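Local coordinates for protein aldehyde reductase YahK (Escherichia coli, PDB 1UUF) that catalyses the NADPH-dependent reduction of a wide range of aldehydes to their alcohols and binds two zinc ions per subunit, at residues I52-C57 and Q151-H156; E83-V88 and A171-L176; M209-A214 and L237-V242. All coordinates share one frame; numbering follows the deposited sequence.

Contact 1. Residues I52-C57 and Q151-H156; sequences IEIAYC and QQIVVH
Ile-52 and Ile-153 form an antiparallel hydrogen-bonded pair: Ile-52 N gives its hydrogen to Ile-153 O at 2.9 Å, and Ile-153 N returns a bond to Ile-52 O at 3.1 Å. The next pair, Glu-53 with Gln-152, is non-hydrogen-bonded, and beyond it Ile-54 N reaches Gln-151 O at 2.9 Å. The directions of the two strands differ by 131°.

The side chain of Ile-54 spans the end of the pairing. Its CB lies 3.7 Å from Gln-151 O, and Ile-54 CG1, anti to the carbonyl carbon (chi1 -58°), comes within 4.1 Å of Ile-153 CG2. At the tip, Ile-54 CD1 rests against Ile-153 CG2 at 3.9 Å and touches CB of the same residue. That CG2 methyl also meets Ile-52 CB, so one branch of Ile-153 touches two isoleucines of the other strand. On the other face of the sheet, the Glu-53 chain bends at chi2 (67°), bringing its carboxylate across the stem of Gln-152, where Glu-53 OE1 comes to 3.5 Å from Gln-152 CG.

Strand 49-58 pairs with strand 152-156 here, with strand 84-91 through Glu-53 and Ala-55, and with strand 359-363 near the C-terminus. Ala-55 and Tyr-56 both face Val-85 in a classic beta bulge. Within this sheet of the GroES-like domain, Ile-52 packs on Val-104 and Val-106 of strand 103-106, and Ile-54 on Ile-84 of strand 84-91.

Contact 2. Residues E83-V88 and A171-L176; sequences EIVGRV and AAVAPL
Val-85 and Ala-174 meet closely where strand 84-91 runs past residues 173-175. Val-85 CG1, placed anti to the carbonyl carbon (chi1 -64°), presses on the backbone of Ala-174, 3.6 Å from its CA. The other methyl of Val-85, CG2, faces Ala-174 CB at 4.0 Å, so the two methyls lie side by side over the CA and CB of this small residue. Ala-174 CB in turn lies 3.5 Å from Glu-83 O, and Glu-83 CB is 3.3 Å from Ala-174 O, a close fit of side chain against backbone from both segments.

Beyond CG the Glu-83 chain is extended and crosses Pro-175 at about a right angle, bringing Glu-83 OE1 to 3.4 Å from Pro-175 CA. No hydrogen bond joins the two segments. The carboxylate is instead held by residues outside them: OE1 forms a salt bridge with NE of Arg-359, and OE2 accepts a hydrogen bond from N of Ala-179. This is the edge of the catalytic zinc site of a zinc-containing alcohol dehydrogenase, since Glu-83 directly follows the ligand His-82, Ala-179 follows the ligand Cys-178, and the metal is about 5 Å from the Glu-83 side chain. An alanine in place of Glu-83 would probably leave Arg-359 without its carboxylate mate, Ala-179 N without its acceptor and a gap beside Pro-175.

The contact is looser toward the helix, where Val-85 CG1 and Val-173 CG1 are 4.3 Å apart. Further out, partly exposed Ala-171 lies against Tyr-56.

Contact 3. Residues M209-A214 and L237-V242; sequences MGIKLA and LGADEV
In the Rossmann-type nucleotide-binding domain, helix 205-216 packs against the turn that leads from helix 231-237 into strand 241-244, and Ile-211 and Leu-237 carry the contact. Ile-211 CG1 stands beside the backbone N (chi1 -64°), which puts the CG2 methyl anti to that N and into the bend of the chain at Gly-238. Ile-211 CG2 lies 3.5 Å from Ala-239 N, 3.8 Å from Gly-238 C and 3.8 Å from Leu-237 CB, with Ala-239 CB slightly farther off. On the other branch, Ile-211 CD1 meets Leu-237 CD1 at 4.1 Å; the two side chains cross at about a right angle.

Leu-237 has a second neighbour on the helix. Leu-237 CD2 touches Lys-212 CE at 4.0 Å, next to the ammonium group, which is bound outside the two segments, in a salt bridge to Asp-335 and a hydrogen bond to Val-333 O.

Gly-238 closes helix 231-237 in a Schellman motif with phi 124°. A CB at these backbone angles would jam against the preceding carbonyl O, so the turn by itself calls for glycine; a CB would also face Ile-211 CG2.

Behind the contact, Ile-211 and Ala-239 both rest on Ala-223 of strand 220-225. Helix 205-216 is the crossover between parallel strands 197-201 and 220-225, a beta-alpha-beta unit of the Rossmann fold, here packed on the turn into strand 241-244, an outermost strand of the sheet within the chain.

Overall arrangement
Contacts 1 and 2 share strands 49-58 and 84-91, neighbours in one sheet, and their centres lie about 9 Å apart. Contact 1 is partly buried and relies on backbone hydrogen bonds, whereas contact 2 is wholly buried, lacks such bonds between its segments and borders the catalytic zinc. Contact 3, also partly buried and built from apolar side chains, lies in the Rossmann-type nucleotide-binding part, its centre about 31 Å from that of contact 1. Leu-176 CD2 and Met-209 CE, 3.4 Å apart, bring segments 171-176 and 209-214 together, linking contact 2 to contact 3.

Contact 1. Residues I52-C57 and Q151-H156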
loop_
_atom_site.group_PDB
_atom_site.type_symbol
_atom_site.label_atom_id
_atom_site.label_comp_id
_atom_site.label_asym_id
_atom_site.label_seq_id
_atom_site.Cartn_x
_atom_site.Cartn_y
_atom_site.Cartn_z
ATOM N N ILE A 52 -4.110 26.694 28.887
ATOM C CA ILE A 52 -5.128 25.713 29.242
ATOM C C ILE A 52 -4.954 25.044 30.597
ATOM O O ILE A 52 -3.869 24.564 30.925
ATOM C CB ILE A 52 -5.156 24.597 28.172
ATOM C CG1 ILE A 52 -5.397 25.213 26.793
ATOM C CG2 ILE A 52 -6.224 23.564 28.503
ATOM C CD1 ILE A 52 -5.177 24.245 25.650
ATOM N N GLU A 53 -6.034 25.011 31.375
ATOM C CA GLU A 53 -6.037 24.346 32.671
ATOM C C GLU A 53 -6.495 22.935 32.315
ATOM O O GLU A 53 -7.655 22.725 31.954
ATOM C CB GLU A 53 -7.048 25.003 33.610
ATOM C CG GLU A 53 -7.034 24.463 35.030
ATOM C CD GLU A 53 -5.746 24.788 35.766
ATOM O OE1 GLU A 53 -5.287 25.946 35.680
ATOM O OE2 GLU A 53 -5.196 23.889 36.437
ATOM N N ILE A 54 -5.583 21.974 32.393
ATOM C CA ILE A 54 -5.904 20.599 32.032
ATOM C C ILE A 54 -6.820 19.895 33.021
ATOM O O ILE A 54 -6.542 19.833 34.220
ATOM C CB ILE A 54 -4.614 19.774 31.846
ATOM C CG1 ILE A 54 -3.738 20.428 30.774
ATOM C CG2 ILE A 54 -4.956 18.349 31.431
ATOM C CD1 ILE A 54 -2.438 19.691 30.505
ATOM N N ALA A 55 -7.925 19.361 32.508
ATOM C CA ALA A 55 -8.880 18.656 33.349
ATOM C C ALA A 55 -8.592 17.164 33.328
ATOM O O ALA A 55 -8.555 16.517 34.376
ATOM C CB ALA A 55 -10.303 18.924 32.867
ATOM N N TYR A 56 -8.381 16.620 32.133
ATOM C CA TYR A 56 -8.102 15.197 31.986
ATOM C C TYR A 56 -7.087 14.918 30.890
ATOM O O TYR A 56 -6.930 15.703 29.955
ATOM C CB TYR A 56 -9.386 14.424 31.659
ATOM C CG TYR A 56 -10.509 14.666 32.635
ATOM C CD1 TYR A 56 -11.477 15.643 32.388
ATOM C CD2 TYR A 56 -10.577 13.957 33.833
ATOM C CE1 TYR A 56 -12.482 15.906 33.315
ATOM C CE2 TYR A 56 -11.577 14.214 34.766
ATOM C CZ TYR A 56 -12.522 15.191 34.500
ATOM O OH TYR A 56 -13.498 15.467 35.432
ATOM N N CYS A 57 -6.399 13.788 31.013
ATOM C CA CYS A 57 -5.422 13.387 30.011
ATOM C C CYS A 57 -5.466 11.877 29.832
ATOM O O CYS A 57 -5.265 11.125 30.785
ATOM C CB CYS A 57 -4.006 13.815 30.411
ATOM S SG CYS A 57 -2.773 13.494 29.102
ATOM N N GLN A 151 -0.737 20.065 35.192
ATOM C CA GLN A 151 -1.876 20.921 35.505
ATOM C C GLN A 151 -2.235 21.929 34.423
ATOM O O GLN A 151 -3.401 22.299 34.284
ATOM C CB GLN A 151 -1.622 21.691 36.801
ATOM C CG GLN A 151 -1.414 20.839 38.031
ATOM C CD GLN A 151 -1.219 21.689 39.269
ATOM O OE1 GLN A 151 -0.315 22.525 39.326
ATOM N NE2 GLN A 151 -2.073 21.488 40.264
ATOM N N GLN A 152 -1.232 22.392 33.681
ATOM C CA GLN A 152 -1.446 23.386 32.634
ATOM C C GLN A 152 -0.534 23.179 31.432
ATOM O O GLN A 152 0.503 22.529 31.526
ATOM C CB GLN A 152 -1.201 24.799 33.188
ATOM C CG GLN A 152 -2.230 25.283 34.201
ATOM C CD GLN A 152 -1.892 26.650 34.783
ATOM O OE1 GLN A 152 -2.701 27.250 35.493
ATOM N NE2 GLN A 152 -0.691 27.144 34.492
ATOM N N ILE A 153 -0.940 23.735 30.295
ATOM C CA ILE A 153 -0.143 23.658 29.078
ATOM C C ILE A 153 -0.467 24.911 28.268
ATOM O O ILE A 153 -1.572 25.446 28.366
ATOM C CB ILE A 153 -0.457 22.363 28.268
ATOM C CG1 ILE A 153 0.571 22.186 27.140
ATOM C CG2 ILE A 153 -1.875 22.419 27.711
ATOM C CD1 ILE A 153 0.523 20.814 26.468
ATOM N N VAL A 154 0.510 25.406 27.512
ATOM C CA VAL A 154 0.326 26.600 26.692
ATOM C C VAL A 154 0.621 26.205 25.251
ATOM O O VAL A 154 1.712 25.729 24.938
ATOM C CB VAL A 154 1.280 27.735 27.136
ATOM C CG1 VAL A 154 1.078 28.963 26.261
ATOM C CG2 VAL A 154 1.026 28.077 28.594
ATOM N N VAL A 155 -0.359 26.404 24.375
ATOM C CA VAL A 155 -0.224 26.004 22.979
ATOM C C VAL A 155 -0.702 27.069 22.000
ATOM O O VAL A 155 -1.679 27.773 22.261
ATOM C CB VAL A 155 -1.050 24.714 22.720
ATOM C CG1 VAL A 155 -0.820 24.201 21.299
ATOM C CG2 VAL A 155 -0.690 23.650 23.748
ATOM N N HIS A 156 0.001 27.175 20.874
ATOM C CA HIS A 156 -0.346 28.113 19.805
ATOM C C HIS A 156 -1.768 27.724 19.392
ATOM O O HIS A 156 -2.046 26.543 19.195
ATOM C CB HIS A 156 0.636 27.924 18.643
ATOM C CG HIS A 156 0.415 28.854 17.491
ATOM N ND1 HIS A 156 -0.717 28.814 16.705
ATOM C CD2 HIS A 156 1.195 29.833 16.975
ATOM C CE1 HIS A 156 -0.624 29.725 15.753
ATOM N NE2 HIS A 156 0.528 30.358 15.894
#

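Contact 2. Residues E83-V88 and A171-L176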
loop_
_atom_site.group_PDB
_atom_site.type_symbol
_atom_site.label_atom_id
_atom_site.label_comp_id
_atom_site.label_asym_id
_atom_site.label_seq_id
_atom_site.Cartn_x
_atom_site.Cartn_y
_atom_site.Cartn_z
ATOM N N GLU A 83 -3.376 13.391 25.087
ATOM C CA GLU A 83 -4.803 13.193 24.843
ATOM C C GLU A 83 -5.369 14.111 25.921
ATOM O O GLU A 83 -5.972 13.674 26.900
ATOM C CB GLU A 83 -5.210 11.734 25.074
ATOM C CG GLU A 83 -4.550 10.760 24.098
ATOM C CD GLU A 83 -5.183 9.378 24.109
ATOM O OE1 GLU A 83 -5.629 8.933 25.187
ATOM O OE2 GLU A 83 -5.220 8.731 23.040
ATOM N N ILE A 84 -5.136 15.402 25.707
ATOM C CA ILE A 84 -5.491 16.475 26.633
ATOM C C ILE A 84 -6.786 17.249 26.399
ATOM O O ILE A 84 -7.068 17.682 25.285
ATOM C CB ILE A 84 -4.342 17.518 26.653
ATOM C CG1 ILE A 84 -3.027 16.832 27.032
ATOM C CG2 ILE A 84 -4.653 18.651 27.628
ATOM C CD1 ILE A 84 -1.790 17.651 26.682
ATOM N N VAL A 85 -7.555 17.438 27.469
ATOM C CA VAL A 85 -8.774 18.238 27.408
ATOM C C VAL A 85 -8.798 19.121 28.646
ATOM O O VAL A 85 -8.345 18.717 29.717
ATOM C CB VAL A 85 -10.062 17.382 27.359
ATOM C CG1 VAL A 85 -10.080 16.559 26.087
ATOM C CG2 VAL A 85 -10.163 16.498 28.593
ATOM N N GLY A 86 -9.301 20.338 28.496
ATOM C CA GLY A 86 -9.350 21.243 29.629
ATOM C C GLY A 86 -10.115 22.506 29.309
ATOM O O GLY A 86 -10.902 22.538 28.365
ATOM N N ARG A 87 -9.869 23.554 30.087
ATOM C CA ARG A 87 -10.551 24.827 29.892
ATOM C C ARG A 87 -9.554 25.961 29.683
ATOM O O ARG A 87 -8.510 26.006 30.329
ATOM C CB ARG A 87 -11.435 25.130 31.103
ATOM C CG ARG A 87 -12.522 24.087 31.347
ATOM C CD ARG A 87 -13.338 24.404 32.596
ATOM N NE ARG A 87 -14.445 23.466 32.784
ATOM C CZ ARG A 87 -14.299 22.172 33.052
ATOM N NH1 ARG A 87 -15.369 21.402 33.204
ATOM N NH2 ARG A 87 -13.087 21.644 33.174
ATOM N N VAL A 88 -9.881 26.872 28.775
ATOM C CA VAL A 88 -9.006 28.004 28.496
ATOM C C VAL A 88 -8.994 28.949 29.692
ATOM O O VAL A 88 -10.047 29.358 30.182
ATOM C CB VAL A 88 -9.472 28.775 27.245
ATOM C CG1 VAL A 88 -8.574 29.990 27.010
ATOM C CG2 VAL A 88 -9.438 27.853 26.030
ATOM N N ALA A 171 -13.937 14.007 30.255
ATOM C CA ALA A 171 -12.973 12.933 30.473
ATOM C C ALA A 171 -13.022 11.874 29.379
ATOM O O ALA A 171 -11.980 11.388 28.927
ATOM C CB ALA A 171 -13.210 12.282 31.823
ATOM N N ALA A 172 -14.233 11.516 28.962
ATOM C CA ALA A 172 -14.414 10.497 27.931
ATOM C C ALA A 172 -14.029 11.003 26.545
ATOM O O ALA A 172 -13.827 10.211 25.622
ATOM C CB ALA A 172 -15.858 10.005 27.934
ATOM N N VAL A 173 -13.935 12.323 26.399
ATOM C CA VAL A 173 -13.548 12.926 25.126
ATOM C C VAL A 173 -12.023 12.908 24.960
ATOM O O VAL A 173 -11.504 12.845 23.845
ATOM C CB VAL A 173 -14.041 14.394 25.050
ATOM C CG1 VAL A 173 -13.433 15.099 23.847
ATOM C CG2 VAL A 173 -15.560 14.421 24.968
ATOM N N ALA A 174 -11.313 12.944 26.084
ATOM C CA ALA A 174 -9.856 12.978 26.077
ATOM C C ALA A 174 -9.158 12.033 25.091
ATOM O O ALA A 174 -8.358 12.478 24.273
ATOM C CB ALA A 174 -9.329 12.750 27.497
ATOM N N PRO A 175 -9.462 10.722 25.140
ATOM C CA PRO A 175 -8.817 9.774 24.222
ATOM C C PRO A 175 -9.032 10.055 22.732
ATOM O O PRO A 175 -8.295 9.553 21.884
ATOM C CB PRO A 175 -9.405 8.426 24.647
ATOM C CG PRO A 175 -9.725 8.635 26.103
ATOM C CD PRO A 175 -10.349 10.011 26.078
ATOM N N LEU A 176 -10.040 10.853 22.403
ATOM C CA LEU A 176 -10.296 11.167 21.006
ATOM C C LEU A 176 -9.122 11.938 20.406
ATOM O O LEU A 176 -8.847 11.829 19.214
ATOM C CB LEU A 176 -11.576 11.998 20.870
ATOM C CG LEU A 176 -12.889 11.330 21.295
ATOM C CD1 LEU A 176 -14.055 12.272 21.009
ATOM C CD2 LEU A 176 -13.073 10.032 20.537
#

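Contact 3. Residues M209-A214 and L237-V242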
loop_
_atom_site.group_PDB
_atom_site.type_symbol
_atom_site.label_atom_id
_atom_site.label_comp_id
_atom_site.label_asym_id
_atom_site.label_seq_id
_atom_site.Cartn_x
_atom_site.Cartn_y
_atom_site.Cartn_z
ATOM N N MET A 209 -11.966 2.436 19.434
ATOM C CA MET A 209 -12.342 3.684 18.770
ATOM C C MET A 209 -12.579 3.419 17.288
ATOM O O MET A 209 -13.459 4.023 16.673
ATOM C CB MET A 209 -11.255 4.752 18.919
ATOM C CG MET A 209 -11.208 5.426 20.283
ATOM S SD MET A 209 -12.832 5.966 20.889
ATOM C CE MET A 209 -13.515 6.822 19.469
ATOM N N GLY A 210 -11.788 2.519 16.712
ATOM C CA GLY A 210 -11.951 2.198 15.301
ATOM C C GLY A 210 -13.321 1.600 15.033
ATOM O O GLY A 210 -13.971 1.913 14.032
ATOM N N ILE A 211 -13.772 0.736 15.935
ATOM C CA ILE A 211 -15.079 0.109 15.786
ATOM C C ILE A 211 -16.182 1.155 15.952
ATOM O O ILE A 211 -17.087 1.252 15.125
ATOM C CB ILE A 211 -15.259 -1.019 16.821
ATOM C CG1 ILE A 211 -14.225 -2.117 16.552
ATOM C CG2 ILE A 211 -16.674 -1.587 16.746
ATOM C CD1 ILE A 211 -14.197 -3.215 17.599
ATOM N N LYS A 212 -16.102 1.937 17.024
ATOM C CA LYS A 212 -17.090 2.980 17.279
ATOM C C LYS A 212 -17.222 3.929 16.092
ATOM O O LYS A 212 -18.330 4.247 15.644
ATOM C CB LYS A 212 -16.692 3.812 18.502
ATOM C CG LYS A 212 -16.928 3.169 19.853
ATOM C CD LYS A 212 -16.281 4.035 20.934
ATOM C CE LYS A 212 -16.613 3.572 22.343
ATOM N NZ LYS A 212 -17.923 4.109 22.808
ATOM N N LEU A 213 -16.086 4.393 15.587
ATOM C CA LEU A 213 -16.089 5.343 14.483
ATOM C C LEU A 213 -16.507 4.749 13.145
ATOM O O LEU A 213 -17.271 5.368 12.407
ATOM C CB LEU A 213 -14.713 6.004 14.365
ATOM C CG LEU A 213 -14.305 6.824 15.595
ATOM C CD1 LEU A 213 -12.868 7.301 15.433
ATOM C CD2 LEU A 213 -15.239 8.012 15.769
ATOM N N ALA A 214 -16.011 3.559 12.826
ATOM C CA ALA A 214 -16.372 2.922 11.561
ATOM C C ALA A 214 -17.877 2.675 11.552
ATOM O O ALA A 214 -18.536 2.820 10.522
ATOM C CB ALA A 214 -15.621 1.604 11.395
ATOM N N LEU A 237 -19.313 -2.947 21.206
ATOM C CA LEU A 237 -18.725 -1.704 20.709
ATOM C C LEU A 237 -19.354 -1.226 19.404
ATOM O O LEU A 237 -19.193 -0.066 19.019
ATOM C CB LEU A 237 -17.215 -1.875 20.518
ATOM C CG LEU A 237 -16.367 -1.839 21.793
ATOM C CD1 LEU A 237 -15.000 -2.440 21.523
ATOM C CD2 LEU A 237 -16.243 -0.398 22.280
ATOM N N GLY A 238 -20.062 -2.117 18.717
ATOM C CA GLY A 238 -20.706 -1.726 17.477
ATOM C C GLY A 238 -20.333 -2.545 16.260
ATOM O O GLY A 238 -20.741 -2.220 15.143
ATOM N N ALA A 239 -19.559 -3.604 16.457
ATOM C CA ALA A 239 -19.169 -4.442 15.332
ATOM C C ALA A 239 -20.385 -5.237 14.873
ATOM O O ALA A 239 -21.121 -5.780 15.697
ATOM C CB ALA A 239 -18.047 -5.387 15.743
ATOM N N ASP A 240 -20.600 -5.291 13.562
ATOM C CA ASP A 240 -21.727 -6.037 13.013
ATOM C C ASP A 240 -21.400 -7.521 13.019
ATOM O O ASP A 240 -22.290 -8.366 13.132
ATOM C CB ASP A 240 -22.023 -5.579 11.586
ATOM C CG ASP A 240 -22.455 -4.133 11.524
ATOM O OD1 ASP A 240 -23.493 -3.800 12.135
ATOM O OD2 ASP A 240 -21.759 -3.329 10.873
ATOM N N GLU A 241 -20.113 -7.825 12.885
ATOM C CA GLU A 241 -19.631 -9.203 12.887
ATOM C C GLU A 241 -18.301 -9.244 13.623
ATOM O O GLU A 241 -17.587 -8.243 13.683
ATOM C CB GLU A 241 -19.408 -9.713 11.461
ATOM C CG GLU A 241 -20.661 -9.890 10.620
ATOM C CD GLU A 241 -20.344 -10.443 9.239
ATOM O OE1 GLU A 241 -19.892 -9.673 8.365
ATOM O OE2 GLU A 241 -20.533 -11.657 9.033
ATOM N N VAL A 242 -17.976 -10.403 14.180
ATOM C CA VAL A 242 -16.718 -10.576 14.887
ATOM C C VAL A 242 -16.059 -11.861 14.415
ATOM O O VAL A 242 -16.724 -12.882 14.208
ATOM C CB VAL A 242 -16.921 -10.640 16.417
ATOM C CG1 VAL A 242 -15.584 -10.839 17.106
ATOM C CG2 VAL A 242 -17.567 -9.356 16.907
#